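Local atomic coordinates of LbaCas13a H328A (C2c2) (Lachnospiraceae bacterium NK4A179, PDB entry 5WLH), a protein that binds and probably processes precursor CRISPR RNA and, guided by it, is thought to cleave target RNA as a Cas13a nuclease. Residues Met302-Tyr311 and Thr429-Leu440. Sequence-based numbering, arbitrary orientation.
Sequences MRRLVVLYFY and TGYLSEKIWKDL. With nucleotides of chain B.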
# COMPACT_ATOMS: atom_id res chain seq x y z
N MET A 302 11.34 32.75 -3.52
CA MET A 302 11.83 31.38 -3.53
C MET A 302 12.29 30.97 -4.93
O MET A 302 13.31 30.29 -5.09
CB MET A 302 10.74 30.43 -3.03
CG MET A 302 11.23 29.04 -2.75
SD MET A 302 9.90 27.98 -2.11
CE MET A 302 9.00 27.65 -3.61
N ARG A 303 11.57 31.42 -5.96
CA ARG A 303 11.99 31.14 -7.33
C ARG A 303 13.35 31.76 -7.63
O ARG A 303 14.19 31.14 -8.29
CB ARG A 303 10.94 31.66 -8.31
CG ARG A 303 11.26 31.42 -9.77
CD ARG A 303 11.29 29.93 -10.09
NE ARG A 303 11.95 29.67 -11.36
CZ ARG A 303 12.12 28.47 -11.89
NH1 ARG A 303 11.66 27.39 -11.26
NH2 ARG A 303 12.77 28.35 -13.05
N ARG A 304 13.58 32.99 -7.14
CA ARG A 304 14.89 33.62 -7.37
C ARG A 304 16.01 32.82 -6.72
O ARG A 304 17.12 32.75 -7.26
CB ARG A 304 14.87 35.06 -6.83
CG ARG A 304 14.09 36.00 -7.72
CD ARG A 304 14.45 37.45 -7.41
NE ARG A 304 13.49 38.37 -8.01
CZ ARG A 304 12.45 38.88 -7.37
NH1 ARG A 304 12.23 38.53 -6.10
NH2 ARG A 304 11.63 39.72 -7.98
N LEU A 305 15.75 32.22 -5.56
CA LEU A 305 16.77 31.38 -4.94
C LEU A 305 17.11 30.20 -5.84
O LEU A 305 18.28 29.83 -5.97
CB LEU A 305 16.32 30.89 -3.58
CG LEU A 305 16.29 31.96 -2.49
CD1 LEU A 305 15.71 31.39 -1.21
CD2 LEU A 305 17.69 32.48 -2.22
N VAL A 306 16.10 29.58 -6.45
CA VAL A 306 16.36 28.47 -7.36
C VAL A 306 17.15 28.96 -8.57
O VAL A 306 18.12 28.32 -9.01
CB VAL A 306 15.05 27.80 -7.80
CG1 VAL A 306 15.32 26.72 -8.86
CG2 VAL A 306 14.32 27.22 -6.60
N VAL A 307 16.74 30.09 -9.14
CA VAL A 307 17.46 30.62 -10.30
C VAL A 307 18.90 30.92 -9.92
O VAL A 307 19.84 30.57 -10.65
CB VAL A 307 16.74 31.85 -10.86
CG1 VAL A 307 17.64 32.57 -11.89
CG2 VAL A 307 15.38 31.45 -11.48
N LEU A 308 19.11 31.57 -8.77
CA LEU A 308 20.46 31.86 -8.30
C LEU A 308 21.29 30.59 -8.17
O LEU A 308 22.45 30.55 -8.58
CB LEU A 308 20.41 32.59 -6.95
CG LEU A 308 21.74 32.60 -6.20
CD1 LEU A 308 22.73 33.52 -6.91
CD2 LEU A 308 21.55 33.02 -4.74
N TYR A 309 20.71 29.55 -7.57
CA TYR A 309 21.47 28.34 -7.28
C TYR A 309 22.02 27.72 -8.55
O TYR A 309 23.20 27.33 -8.61
CB TYR A 309 20.58 27.34 -6.54
CG TYR A 309 21.32 26.20 -5.90
CD1 TYR A 309 21.67 25.07 -6.64
CD2 TYR A 309 21.67 26.25 -4.56
CE1 TYR A 309 22.33 24.01 -6.04
CE2 TYR A 309 22.34 25.20 -3.95
CZ TYR A 309 22.68 24.09 -4.71
OH TYR A 309 23.33 23.06 -4.09
N PHE A 310 21.20 27.63 -9.59
CA PHE A 310 21.57 26.89 -10.78
C PHE A 310 22.12 27.76 -11.90
O PHE A 310 22.82 27.24 -12.77
CB PHE A 310 20.36 26.11 -11.32
CG PHE A 310 19.97 24.97 -10.45
CD1 PHE A 310 20.69 23.79 -10.47
CD2 PHE A 310 18.90 25.09 -9.57
CE1 PHE A 310 20.34 22.72 -9.65
CE2 PHE A 310 18.55 24.03 -8.74
CZ PHE A 310 19.27 22.84 -8.79
N TYR A 311 21.81 29.05 -11.91
CA TYR A 311 22.19 29.90 -13.03
C TYR A 311 23.07 31.06 -12.62
O TYR A 311 23.54 31.80 -13.49
CB TYR A 311 20.95 30.41 -13.77
CG TYR A 311 20.10 29.26 -14.26
CD1 TYR A 311 20.40 28.60 -15.44
CD2 TYR A 311 19.01 28.80 -13.51
CE1 TYR A 311 19.62 27.51 -15.88
CE2 TYR A 311 18.23 27.75 -13.94
CZ TYR A 311 18.55 27.10 -15.11
OH TYR A 311 17.76 26.04 -15.52
N THR A 429 20.83 21.37 -16.79
CA THR A 429 20.62 22.27 -15.67
C THR A 429 19.14 22.56 -15.46
O THR A 429 18.66 22.62 -14.32
CB THR A 429 21.39 23.57 -15.88
OG1 THR A 429 22.78 23.25 -16.03
CG2 THR A 429 21.23 24.49 -14.68
N GLY A 430 18.39 22.74 -16.56
CA GLY A 430 16.97 23.05 -16.45
C GLY A 430 16.13 21.89 -15.98
O GLY A 430 15.05 22.08 -15.42
N TYR A 431 16.57 20.66 -16.24
CA TYR A 431 15.92 19.52 -15.60
C TYR A 431 16.04 19.63 -14.09
O TYR A 431 15.06 19.45 -13.36
CB TYR A 431 16.54 18.20 -16.08
CG TYR A 431 16.10 17.02 -15.25
CD1 TYR A 431 14.93 16.35 -15.55
CD2 TYR A 431 16.85 16.58 -14.16
CE1 TYR A 431 14.51 15.25 -14.79
CE2 TYR A 431 16.44 15.50 -13.40
CZ TYR A 431 15.28 14.84 -13.72
OH TYR A 431 14.89 13.77 -12.97
N LEU A 432 17.25 19.91 -13.61
CA LEU A 432 17.49 19.97 -12.18
C LEU A 432 16.81 21.16 -11.53
O LEU A 432 16.23 21.04 -10.45
CB LEU A 432 18.99 20.02 -11.91
CG LEU A 432 19.73 18.79 -12.41
CD1 LEU A 432 21.21 19.02 -12.26
CD2 LEU A 432 19.28 17.56 -11.63
N SER A 433 16.90 22.34 -12.15
CA SER A 433 16.29 23.50 -11.53
C SER A 433 14.80 23.30 -11.37
O SER A 433 14.23 23.67 -10.33
CB SER A 433 16.60 24.78 -12.34
OG SER A 433 16.02 24.76 -13.61
N GLU A 434 14.14 22.68 -12.36
CA GLU A 434 12.70 22.52 -12.26
C GLU A 434 12.32 21.35 -11.35
O GLU A 434 11.31 21.43 -10.65
CB GLU A 434 12.10 22.38 -13.65
CG GLU A 434 12.38 23.64 -14.50
CD GLU A 434 12.39 24.91 -13.66
OE1 GLU A 434 13.42 25.62 -13.64
OE2 GLU A 434 11.36 25.20 -12.99
N LYS A 435 13.14 20.29 -11.30
CA LYS A 435 12.90 19.28 -10.28
C LYS A 435 13.00 19.88 -8.88
O LYS A 435 12.18 19.59 -8.01
CB LYS A 435 13.89 18.13 -10.40
CG LYS A 435 13.53 17.12 -11.46
CD LYS A 435 12.22 16.43 -11.11
CE LYS A 435 11.88 15.41 -12.18
NZ LYS A 435 10.49 14.90 -12.05
N ILE A 436 14.02 20.72 -8.65
CA ILE A 436 14.21 21.32 -7.33
C ILE A 436 13.09 22.32 -7.03
O ILE A 436 12.61 22.39 -5.89
CB ILE A 436 15.61 21.98 -7.24
CG1 ILE A 436 16.63 20.99 -6.67
CG2 ILE A 436 15.59 23.22 -6.35
CD1 ILE A 436 16.74 19.70 -7.49
N TRP A 437 12.69 23.11 -8.02
CA TRP A 437 11.55 24.01 -7.84
C TRP A 437 10.32 23.26 -7.36
O TRP A 437 9.69 23.63 -6.36
CB TRP A 437 11.26 24.73 -9.16
CG TRP A 437 10.00 25.58 -9.24
CD1 TRP A 437 8.96 25.40 -10.09
CD2 TRP A 437 9.69 26.77 -8.48
NE1 TRP A 437 8.01 26.38 -9.91
CE2 TRP A 437 8.44 27.24 -8.93
CE3 TRP A 437 10.36 27.48 -7.48
CZ2 TRP A 437 7.83 28.39 -8.40
CZ3 TRP A 437 9.74 28.62 -6.95
CH2 TRP A 437 8.49 29.06 -7.41
N LYS A 438 9.97 22.17 -8.05
CA LYS A 438 8.82 21.40 -7.63
C LYS A 438 9.07 20.72 -6.29
O LYS A 438 8.12 20.46 -5.54
CB LYS A 438 8.44 20.37 -8.67
CG LYS A 438 7.93 20.99 -9.98
CD LYS A 438 7.54 19.91 -10.96
CE LYS A 438 7.07 20.50 -12.29
NZ LYS A 438 8.25 20.77 -13.17
N ASP A 439 10.34 20.40 -5.99
CA ASP A 439 10.74 19.82 -4.71
C ASP A 439 10.51 20.81 -3.57
O ASP A 439 10.05 20.43 -2.47
CB ASP A 439 12.21 19.41 -4.81
CG ASP A 439 12.69 18.51 -3.70
OD1 ASP A 439 11.90 18.11 -2.79
OD2 ASP A 439 13.91 18.18 -3.75
N LEU A 440 10.80 22.10 -3.80
CA LEU A 440 10.54 23.11 -2.79
C LEU A 440 9.05 23.27 -2.56
O LEU A 440 8.60 23.41 -1.42
CB LEU A 440 11.14 24.45 -3.23
CG LEU A 440 12.66 24.47 -3.31
CD1 LEU A 440 13.15 25.91 -3.52
CD2 LEU A 440 13.30 23.87 -2.08
P G B 5 9.39 11.87 -13.93
OP1 G B 5 9.20 11.19 -12.62
OP2 G B 5 10.17 13.14 -13.99
O5' G B 5 10.08 10.88 -14.94
C5' G B 5 9.59 9.56 -15.14
C4' G B 5 10.40 8.88 -16.22
O4' G B 5 10.14 9.55 -17.49
C3' G B 5 11.91 8.96 -16.07
O3' G B 5 12.43 7.97 -15.19
C2' G B 5 12.39 8.77 -17.51
O2' G B 5 12.30 7.40 -17.87
C1' G B 5 11.32 9.55 -18.28
N9 G B 5 11.73 10.96 -18.47
C8 G B 5 11.49 12.02 -17.63
N7 G B 5 11.97 13.15 -18.06
C5 G B 5 12.57 12.81 -19.27
C6 G B 5 13.27 13.63 -20.19
O6 G B 5 13.49 14.85 -20.11
N1 G B 5 13.73 12.89 -21.27
C2 G B 5 13.54 11.53 -21.44
N2 G B 5 14.05 10.99 -22.55
N3 G B 5 12.89 10.74 -20.59
C4 G B 5 12.45 11.46 -19.53
P A B 4 6.96 17.12 -14.83
OP1 A B 4 6.80 17.09 -13.34
OP2 A B 4 8.09 17.87 -15.45
O5' A B 4 7.08 15.63 -15.35
C5' A B 4 6.11 14.65 -15.00
C4' A B 4 6.33 13.40 -15.79
O4' A B 4 6.15 13.68 -17.20
C3' A B 4 7.73 12.82 -15.70
O3' A B 4 7.92 12.05 -14.54
C2' A B 4 7.83 12.01 -16.99
O2' A B 4 7.09 10.80 -16.88
C1' A B 4 7.07 12.92 -17.95
N9 A B 4 7.97 13.87 -18.64
C8 A B 4 8.19 15.20 -18.40
N7 A B 4 9.04 15.76 -19.24
C5 A B 4 9.38 14.72 -20.09
C6 A B 4 10.25 14.62 -21.20
N6 A B 4 10.96 15.63 -21.70
N1 A B 4 10.34 13.42 -21.82
C2 A B 4 9.63 12.39 -21.35
N3 A B 4 8.80 12.36 -20.31
C4 A B 4 8.73 13.55 -19.73
P A B 3 6.17 22.46 -16.10
OP1 A B 3 7.15 21.72 -15.26
OP2 A B 3 6.62 23.51 -17.04
O5' A B 3 5.32 21.46 -16.99
C5' A B 3 5.84 20.22 -17.35
C4' A B 3 4.81 19.14 -17.17
O4' A B 3 4.13 18.94 -18.43
C3' A B 3 5.43 17.80 -16.83
O3' A B 3 5.57 17.62 -15.43
C2' A B 3 4.50 16.81 -17.50
O2' A B 3 3.31 16.66 -16.74
C1' A B 3 4.14 17.58 -18.77
N9 A B 3 5.14 17.43 -19.84
C8 A B 3 5.90 18.43 -20.41
N7 A B 3 6.69 18.01 -21.37
C5 A B 3 6.43 16.64 -21.43
C6 A B 3 6.93 15.62 -22.26
N6 A B 3 7.87 15.84 -23.19
N1 A B 3 6.46 14.36 -22.08
C2 A B 3 5.53 14.16 -21.14
N3 A B 3 4.98 15.05 -20.31
C4 A B 3 5.48 16.28 -20.51
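Thr429 opens the second helix of an antiparallel helix pair: its CG2 lies 3.6 Å from Tyr311 CE1 and also meets Phe310 CB. The axes of segments 302-311 and 429-440 run at 150° and come within 9.9 Å, and two side chains, Val306 and Phe310, enter the second helix as knobs into holes. Tyr311 OH also comes against Gly430 CA. Leu432 CB touches Phe310 CE1, while Ser433 CA sits over a face of the same ring in a CH-pi contact, 3.9 Å from the centroid. Ser433 OG relays a short polar chain, taking a hydrogen bond from Tyr311 OH (2.9 Å) and giving one to Glu434 OE1 (2.7 Å); chi1 of 65° places OG between the backbone N and carbonyl carbon, where it can reach both. Glu434 meets Arg303 end-on, OE2 using its syn lone pair for NH1 (2.8 Å) and OE1 accepting from NH2, with the two planes 43° apart. Arg303 NH2 and Ser433 OG reach OE1 from opposite faces of the carboxylate, and Asp330 of helix 327-335 forms a second salt bridge with NH2. A glutamine in place of Glu434 would probably weaken the hold on Arg303 by removing one of the two negative charges paired with its guanidinium. Lys435 turns from the interface to the RNA, NZ donating to OP2 of G5 of chain B. Ile436 CG1 meets the Phe310 ring edge at CZ. Over one face of Trp437, Arg303 makes a cation-pi contact with the five-membered ring, its guanidinium perpendicular to the indole, and Arg303 CD makes a CH-pi contact 3.7 Å from the six-membered ring centroid. Lys438 NZ likewise donates to OP1 of A3 of chain B. Finally, Leu440 CD1 touches both Val306 CG2, at 3.5 Å, and Met302 CG.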